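Side-chain contacts in periplasmic solute binding protein (Pectobacterium atrosepticum, PDB 4RY1), which probably binds a sugar in the periplasm and hands it to an ABC-type importer: residues 169-172 / 173-176; 211-215 / 216-220; 228-232 / 233-237. All coordinates share one frame; numbering follows the deposited sequence.

Interaction 1 (169-172 / 173-176); sequences LDIL and TLGR
T173 folds its hydroxyl back against the carbonyl of L169, one turn earlier in the same helix. Its CB already lies close to the backbone behind it, 3.4 Å from L169 O and a similar distance from the carbonyl oxygen of D170. From CB the hydroxyl branch runs beside the residue's own backbone N (chi1 -56°), which turns it toward the preceding turn. T173 OG1 donates to L169 O at 2.8 Å. The hydroxyl approaches from above the carbonyl plane, 37° out of it, while T173 N makes the regular helical bond to L169 O, also 2.8 Å, from the opposite face. One carbonyl oxygen is thus held by two donors, and the hydroxyl of a buried threonine is satisfied within its own helix. The same T173 OG1 also meets a methyl, L169 CD1, at 3.5 Å, the L169 side chain crossing that of T173 at a slant. CG2, the other branch, stands anti to the backbone N.

Regular bonds continue the helix from L174 to D170, G175 to I171 and R176 to L172. Alongside them, I171 CD1 comes within 4.4 Å of L174 CD2, a loose apolar touch. At D170, OD1 receives a weak bond from I171 N, whereas OD2 takes the backbone N-H of A162 in the preceding segment of chain. R176 turns its guanidinium outward from the turn, to a salt bridge with D186 and the carbonyls of V362 and A363.

This first part of helix 169-183 is buried on several sides. L169, D170 and T173 face R118 on strand 107-123, and L174 reaches M120 of that strand. I171 and L172 pack on helix 199-214, while L169 and L172 also touch helix 371-385.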
loop_
_atom_site.group_PDB
_atom_site.type_symbol
_atom_site.label_atom_id
_atom_site.label_comp_id
_atom_site.label_asym_id
_atom_site.label_seq_id
_atom_site.Cartn_x
_atom_site.Cartn_y
_atom_site.Cartn_z
ATOM N N LEU A 169 -9.973 -3.016 -0.347
ATOM C CA LEU A 169 -9.397 -1.674 -0.241
ATOM C C LEU A 169 -8.869 -1.183 -1.586
ATOM O O LEU A 169 -8.941 0.010 -1.898
ATOM C CB LEU A 169 -8.254 -1.654 0.776
ATOM C CG LEU A 169 -7.444 -0.353 0.904
ATOM C CD1 LEU A 169 -8.302 0.835 1.284
ATOM C CD2 LEU A 169 -6.319 -0.506 1.906
ATOM N N ASP A 170 -8.302 -2.077 -2.389
ATOM C CA ASP A 170 -7.774 -1.643 -3.699
ATOM C C ASP A 170 -8.839 -0.961 -4.556
ATOM O O ASP A 170 -8.599 0.108 -5.114
ATOM C CB ASP A 170 -7.083 -2.755 -4.495
ATOM C CG ASP A 170 -7.961 -3.950 -4.800
ATOM O OD1 ASP A 170 -8.996 -4.175 -4.151
ATOM O OD2 ASP A 170 -7.556 -4.701 -5.692
ATOM N N ILE A 171 -10.019 -1.567 -4.660
ATOM C CA ILE A 171 -11.062 -0.977 -5.513
ATOM C C ILE A 171 -11.704 0.234 -4.833
ATOM O O ILE A 171 -12.080 1.185 -5.535
ATOM C CB ILE A 171 -12.105 -2.002 -5.989
ATOM C CG1 ILE A 171 -11.427 -3.221 -6.627
ATOM C CG2 ILE A 171 -13.099 -1.352 -6.961
ATOM C CD1 ILE A 171 -10.522 -2.943 -7.804
ATOM N N LEU A 172 -11.770 0.245 -3.506
ATOM C CA LEU A 172 -12.182 1.468 -2.784
ATOM C C LEU A 172 -11.259 2.621 -3.152
ATOM O O LEU A 172 -11.690 3.746 -3.379
ATOM C CB LEU A 172 -12.163 1.260 -1.281
ATOM C CG LEU A 172 -12.496 2.488 -0.437
ATOM C CD1 LEU A 172 -13.924 2.904 -0.690
ATOM C CD2 LEU A 172 -12.277 2.167 1.032
ATOM N N THR A 173 -9.968 2.323 -3.204
ATOM C CA THR A 173 -8.962 3.343 -3.474
ATOM C C THR A 173 -9.028 3.773 -4.930
ATOM O O THR A 173 -8.866 4.939 -5.257
ATOM C CB THR A 173 -7.557 2.829 -3.114
ATOM O OG1 THR A 173 -7.568 2.413 -1.746
ATOM C CG2 THR A 173 -6.533 3.900 -3.317
ATOM N N LEU A 174 -9.274 2.818 -5.817
ATOM C CA LEU A 174 -9.468 3.124 -7.239
ATOM C C LEU A 174 -10.659 4.100 -7.426
ATOM O O LEU A 174 -10.574 5.089 -8.162
ATOM C CB LEU A 174 -9.706 1.845 -8.036
ATOM C CG LEU A 174 -9.706 1.970 -9.567
ATOM C CD1 LEU A 174 -8.332 2.299 -10.115
ATOM C CD2 LEU A 174 -10.234 0.697 -10.215
ATOM N N GLY A 175 -11.744 3.795 -6.725
ATOM C CA GLY A 175 -12.945 4.641 -6.701
ATOM C C GLY A 175 -12.610 6.019 -6.141
ATOM O O GLY A 175 -13.021 7.044 -6.681
ATOM N N ARG A 176 -11.872 6.043 -5.034
ATOM C CA ARG A 176 -11.419 7.313 -4.441
ATOM C C ARG A 176 -10.633 8.155 -5.448
ATOM O O ARG A 176 -10.801 9.390 -5.510
ATOM C CB ARG A 176 -10.555 7.052 -3.211
ATOM C CG ARG A 176 -10.105 8.343 -2.544
ATOM C CD ARG A 176 -8.617 8.404 -2.391
ATOM N NE ARG A 176 -8.103 9.685 -1.925
ATOM C CZ ARG A 176 -7.188 10.389 -2.566
ATOM N NH1 ARG A 176 -6.628 9.923 -3.669
ATOM N NH2 ARG A 176 -6.785 11.554 -2.071
#

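Interaction 2 (211-215 / 216-220); sequences KLVDS and HVIPD
L212 and V217 meet both through backbone and through side chains where helix 199-214 ends in a Schellman motif. Its two hydrogen bonds run from V217 N to L212 O (2.9 Å) and from H216 N to V213 O (3.0 Å). H216 makes this reversal with a positive phi of 61°. I218 N adds a weak, long third bond to L212 O. A step earlier, S215 OG, set beside its own backbone N (chi1 -59°), donates to K211 O at 2.9 Å, and S215 N reaches that oxygen from the opposite face of its plane. One water donates to both V213 O and I218 O, tying the helix end to the departing chain.

Apolar contacts follow the same fold-back. The methyl L212 CD2 lies 3.9 Å from V217 CG1, the hydrophobic pair that accompanies a Schellman turn. I218 packs its CG1 and CD1 against L212 CB, and V213 CG2 meets I218 CG1 at 4.0 Å, the two side chains crossing at about a right angle. V213 CG1 touches D220 CB, whose carboxylate turns instead to cap the N-H of Y223.

The turn thus links helix 199-214 to helix 221-225. L212, S215, H216 and V217 rest on helix 138-152, while H216 stacks its ring on Y157.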
loop_
_atom_site.group_PDB
_atom_site.type_symbol
_atom_site.label_atom_id
_atom_site.label_comp_id
_atom_site.label_asym_id
_atom_site.label_seq_id
_atom_site.Cartn_x
_atom_site.Cartn_y
_atom_site.Cartn_z
ATOM N N LYS A 211 -20.569 -0.892 -11.830
ATOM C CA LYS A 211 -20.177 -0.792 -13.237
ATOM C C LYS A 211 -18.967 -1.652 -13.595
ATOM O O LYS A 211 -18.917 -2.250 -14.643
ATOM C CB LYS A 211 -19.915 0.655 -13.658
ATOM C CG LYS A 211 -19.881 0.789 -15.178
ATOM C CD LYS A 211 -19.878 2.238 -15.620
ATOM C CE LYS A 211 -19.931 2.346 -17.134
ATOM N NZ LYS A 211 -19.879 3.765 -17.571
ATOM N N LEU A 212 -17.975 -1.689 -12.720
ATOM C CA LEU A 212 -16.808 -2.528 -12.961
ATOM C C LEU A 212 -17.218 -3.999 -13.107
ATOM O O LEU A 212 -16.754 -4.697 -14.004
ATOM C CB LEU A 212 -15.798 -2.362 -11.820
ATOM C CG LEU A 212 -15.061 -1.017 -11.733
ATOM C CD1 LEU A 212 -14.316 -0.919 -10.419
ATOM C CD2 LEU A 212 -14.082 -0.854 -12.876
ATOM N N VAL A 213 -18.104 -4.433 -12.212
ATOM C CA VAL A 213 -18.614 -5.800 -12.243
ATOM C C VAL A 213 -19.503 -6.063 -13.470
ATOM O O VAL A 213 -19.269 -7.010 -14.241
ATOM C CB VAL A 213 -19.356 -6.159 -10.954
ATOM C CG1 VAL A 213 -20.052 -7.497 -11.095
ATOM C CG2 VAL A 213 -18.357 -6.234 -9.807
ATOM N N ASP A 214 -20.515 -5.223 -13.646
ATOM C CA ASP A 214 -21.477 -5.393 -14.746
ATOM C C ASP A 214 -20.791 -5.360 -16.127
ATOM O O ASP A 214 -21.208 -6.066 -17.062
ATOM C CB ASP A 214 -22.573 -4.327 -14.669
ATOM C CG ASP A 214 -23.522 -4.516 -13.488
ATOM O OD1 ASP A 214 -23.523 -5.583 -12.834
ATOM O OD2 ASP A 214 -24.299 -3.570 -13.224
ATOM N N SER A 215 -19.731 -4.560 -16.243
ATOM C CA SER A 215 -18.917 -4.450 -17.478
ATOM C C SER A 215 -17.847 -5.544 -17.689
ATOM O O SER A 215 -17.118 -5.505 -18.673
ATOM C CB SER A 215 -18.207 -3.085 -17.562
ATOM O OG SER A 215 -19.115 -2.002 -17.541
ATOM N N HIS A 216 -17.750 -6.502 -16.765
ATOM C CA HIS A 216 -16.725 -7.555 -16.822
ATOM C C HIS A 216 -15.302 -6.987 -16.761
ATOM O O HIS A 216 -14.371 -7.552 -17.326
ATOM C CB HIS A 216 -16.904 -8.455 -18.066
ATOM C CG HIS A 216 -16.428 -9.871 -17.886
ATOM N ND1 HIS A 216 -15.156 -10.292 -18.215
ATOM C CD2 HIS A 216 -17.078 -10.972 -17.433
ATOM C CE1 HIS A 216 -15.038 -11.583 -17.956
ATOM N NE2 HIS A 216 -16.191 -12.020 -17.483
ATOM N N VAL A 217 -15.129 -5.872 -16.051
ATOM C CA VAL A 217 -13.767 -5.363 -15.826
ATOM C C VAL A 217 -13.074 -6.145 -14.714
ATOM O O VAL A 217 -11.926 -6.534 -14.843
ATOM C CB VAL A 217 -13.747 -3.858 -15.521
ATOM C CG1 VAL A 217 -12.315 -3.399 -15.262
ATOM C CG2 VAL A 217 -14.290 -3.092 -16.707
ATOM N N ILE A 218 -13.797 -6.337 -13.622
ATOM C CA ILE A 218 -13.340 -7.149 -12.500
ATOM C C ILE A 218 -14.334 -8.265 -12.216
ATOM O O ILE A 218 -15.518 -8.119 -12.486
ATOM C CB ILE A 218 -13.168 -6.318 -11.203
ATOM C CG1 ILE A 218 -14.511 -5.861 -10.636
ATOM C CG2 ILE A 218 -12.193 -5.155 -11.421
ATOM C CD1 ILE A 218 -14.390 -5.058 -9.364
ATOM N N PRO A 219 -13.869 -9.384 -11.645
ATOM C CA PRO A 219 -14.825 -10.372 -11.151
ATOM C C PRO A 219 -15.530 -9.905 -9.899
ATOM O O PRO A 219 -15.022 -9.042 -9.182
ATOM C CB PRO A 219 -13.956 -11.580 -10.796
ATOM C CG PRO A 219 -12.624 -11.318 -11.419
ATOM C CD PRO A 219 -12.491 -9.813 -11.378
ATOM N N ASP A 220 -16.682 -10.498 -9.628
ATOM C CA ASP A 220 -17.465 -10.146 -8.450
ATOM C C ASP A 220 -16.995 -10.885 -7.204
ATOM O O ASP A 220 -16.042 -11.668 -7.246
ATOM C CB ASP A 220 -18.969 -10.318 -8.733
ATOM C CG ASP A 220 -19.411 -11.761 -8.805
ATOM O OD1 ASP A 220 -18.606 -12.677 -8.554
ATOM O OD2 ASP A 220 -20.591 -11.971 -9.137
HETATM O O HOH W 1 -17.740 -9.227 -13.714
#

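Interaction 3 (228-232 / 233-237); sequences GRTNV and YEIRP
N231 lays its side chain over the ring of Y233, and both run the same way. The contact depends on the tyrosine: its CG sits between the backbone N and the carbonyl carbon (chi1 51°), a crowded position that brings the ring back beside N231. N231 CB then lies over the ring centre, a CH-pi contact 3.7 Å from the centroid. N231 CG lies beside its own backbone N (chi1 -72°), which carries the amide outward along the ring toward the phenol end. There the amide stays almost parallel to the ring, the planes 16° apart, with N231 CG 3.5 Å from Y233 CZ. Y233 is engaged beyond the turn too, edge-to-face with Y256.

E234 also runs alongside N231, its chain extended beyond CG. Its carboxylate stands almost perpendicular to the amide, and N231 ND2 donates to E234 OE2 at 2.9 Å. The bond is nearly straight; it leaves in the amide plane but arrives from above the carboxylate plane. E234 OE1 receives a hydrogen bond from a water that in turn accepts from N231 N.

In the backbone, bonds from E234 N to N231 O and from I235 N to V232 O form the short 3-10 turn. T230 CG2 touches I235 CG2 at 3.8 Å, while the V232 and I235 side chains lie side by side, CG1 to CD1 4.2 Å.

The stacked ring and the in-plane bond to E234 OE2 together probably hold the amide's rotation. Since amide and water are neutral, these bonds solvate the charge that E234 probably carries without cancelling it.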
loop_
_atom_site.group_PDB
_atom_site.type_symbol
_atom_site.label_atom_id
_atom_site.label_comp_id
_atom_site.label_asym_id
_atom_site.label_seq_id
_atom_site.Cartn_x
_atom_site.Cartn_y
_atom_site.Cartn_z
ATOM N N GLY A 228 -11.648 -19.148 -1.557
ATOM C CA GLY A 228 -11.444 -19.252 -0.105
ATOM C C GLY A 228 -10.492 -18.179 0.416
ATOM O O GLY A 228 -10.577 -17.011 0.038
ATOM N N ARG A 229 -9.578 -18.603 1.283
ATOM C CA ARG A 229 -8.644 -17.682 1.973
ATOM C C ARG A 229 -7.262 -17.599 1.315
ATOM O O ARG A 229 -6.356 -16.930 1.819
ATOM C CB ARG A 229 -8.477 -18.077 3.456
ATOM C CG ARG A 229 -9.462 -17.449 4.454
ATOM C CD ARG A 229 -9.952 -16.074 4.004
ATOM N NE ARG A 229 -10.246 -15.090 5.049
ATOM C CZ ARG A 229 -9.448 -14.075 5.397
ATOM N NH1 ARG A 229 -8.252 -13.898 4.836
ATOM N NH2 ARG A 229 -9.844 -13.225 6.335
ATOM N N THR A 230 -7.122 -18.285 0.189
ATOM C CA THR A 230 -5.879 -18.307 -0.569
ATOM C C THR A 230 -5.455 -16.906 -1.019
ATOM O O THR A 230 -6.267 -16.136 -1.521
ATOM C CB THR A 230 -6.011 -19.216 -1.799
ATOM O OG1 THR A 230 -6.489 -20.498 -1.380
ATOM C CG2 THR A 230 -4.667 -19.396 -2.529
ATOM N N ASN A 231 -4.171 -16.605 -0.856
ATOM C CA ASN A 231 -3.603 -15.358 -1.333
ATOM C C ASN A 231 -3.894 -15.225 -2.822
ATOM O O ASN A 231 -3.660 -16.137 -3.608
ATOM C CB ASN A 231 -2.090 -15.337 -1.120
ATOM C CG ASN A 231 -1.691 -15.191 0.339
ATOM O OD1 ASN A 231 -2.349 -14.494 1.121
ATOM N ND2 ASN A 231 -0.605 -15.854 0.715
ATOM N N VAL A 232 -4.395 -14.075 -3.234
ATOM C CA VAL A 232 -4.715 -13.898 -4.659
ATOM C C VAL A 232 -3.459 -14.001 -5.533
ATOM O O VAL A 232 -3.525 -14.497 -6.652
ATOM C CB VAL A 232 -5.494 -12.596 -4.893
ATOM C CG1 VAL A 232 -5.664 -12.296 -6.375
ATOM C CG2 VAL A 232 -6.878 -12.748 -4.292
ATOM N N TYR A 233 -2.312 -13.603 -4.979
ATOM C CA TYR A 233 -1.047 -13.734 -5.712
ATOM C C TYR A 233 -0.602 -15.199 -5.865
ATOM O O TYR A 233 0.402 -15.493 -6.503
ATOM C CB TYR A 233 0.055 -12.860 -5.109
ATOM C CG TYR A 233 0.308 -12.975 -3.623
ATOM C CD1 TYR A 233 1.197 -13.914 -3.104
ATOM C CD2 TYR A 233 -0.281 -12.073 -2.739
ATOM C CE1 TYR A 233 1.445 -13.970 -1.742
ATOM C CE2 TYR A 233 -0.031 -12.118 -1.390
ATOM C CZ TYR A 233 0.833 -13.067 -0.894
ATOM O OH TYR A 233 1.076 -13.115 0.460
ATOM N N GLU A 234 -1.379 -16.116 -5.303
ATOM C CA GLU A 234 -1.166 -17.579 -5.448
ATOM C C GLU A 234 -2.293 -18.311 -6.190
ATOM O O GLU A 234 -2.190 -19.529 -6.389
ATOM C CB GLU A 234 -0.976 -18.251 -4.067
ATOM C CG GLU A 234 0.284 -17.827 -3.333
ATOM C CD GLU A 234 0.267 -18.151 -1.848
ATOM O OE1 GLU A 234 -0.463 -19.069 -1.442
ATOM O OE2 GLU A 234 0.988 -17.470 -1.076
ATOM N N ILE A 235 -3.365 -17.625 -6.596
ATOM C CA ILE A 235 -4.453 -18.347 -7.284
ATOM C C ILE A 235 -4.166 -18.499 -8.774
ATOM O O ILE A 235 -3.506 -17.658 -9.394
ATOM C CB ILE A 235 -5.880 -17.785 -7.051
ATOM C CG1 ILE A 235 -6.081 -16.443 -7.768
ATOM C CG2 ILE A 235 -6.185 -17.696 -5.556
ATOM C CD1 ILE A 235 -7.474 -15.853 -7.633
ATOM N N ARG A 236 -4.703 -19.563 -9.343
ATOM C CA ARG A 236 -4.385 -19.929 -10.714
ATOM C C ARG A 236 -4.770 -18.833 -11.703
ATOM O O ARG A 236 -4.015 -18.580 -12.634
ATOM C CB ARG A 236 -5.064 -21.250 -11.107
ATOM N N PRO A 237 -5.949 -18.186 -11.520
ATOM C CA PRO A 237 -6.250 -17.145 -12.501
ATOM C C PRO A 237 -5.268 -15.974 -12.560
ATOM O O PRO A 237 -5.133 -15.360 -13.627
ATOM C CB PRO A 237 -7.630 -16.653 -12.072
ATOM C CG PRO A 237 -8.264 -17.867 -11.478
ATOM C CD PRO A 237 -7.129 -18.480 -10.684
HETATM O O HOH W 2 -2.532 -18.536 0.547
#

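Interactions 1 and 2 touch directly: I171 CG2 packs on L212 CD1 at 3.7 Å, joining the first turns of helix 169-183 to the last turn of helix 199-214, with centres about 14 Å apart. Interaction 3 stands apart from both, its centre about 20 Å from that of interaction 1 and 19 Å from that of interaction 2; the nearest atoms lie about 8 and 7 Å away. The short helix 221-225 connects interactions 2 and 3 along the chain. A glycerol, probably from the crystallisation liquor, lies about 4 Å from the side chain of L174, beside interaction 1; such molecules often mark pockets.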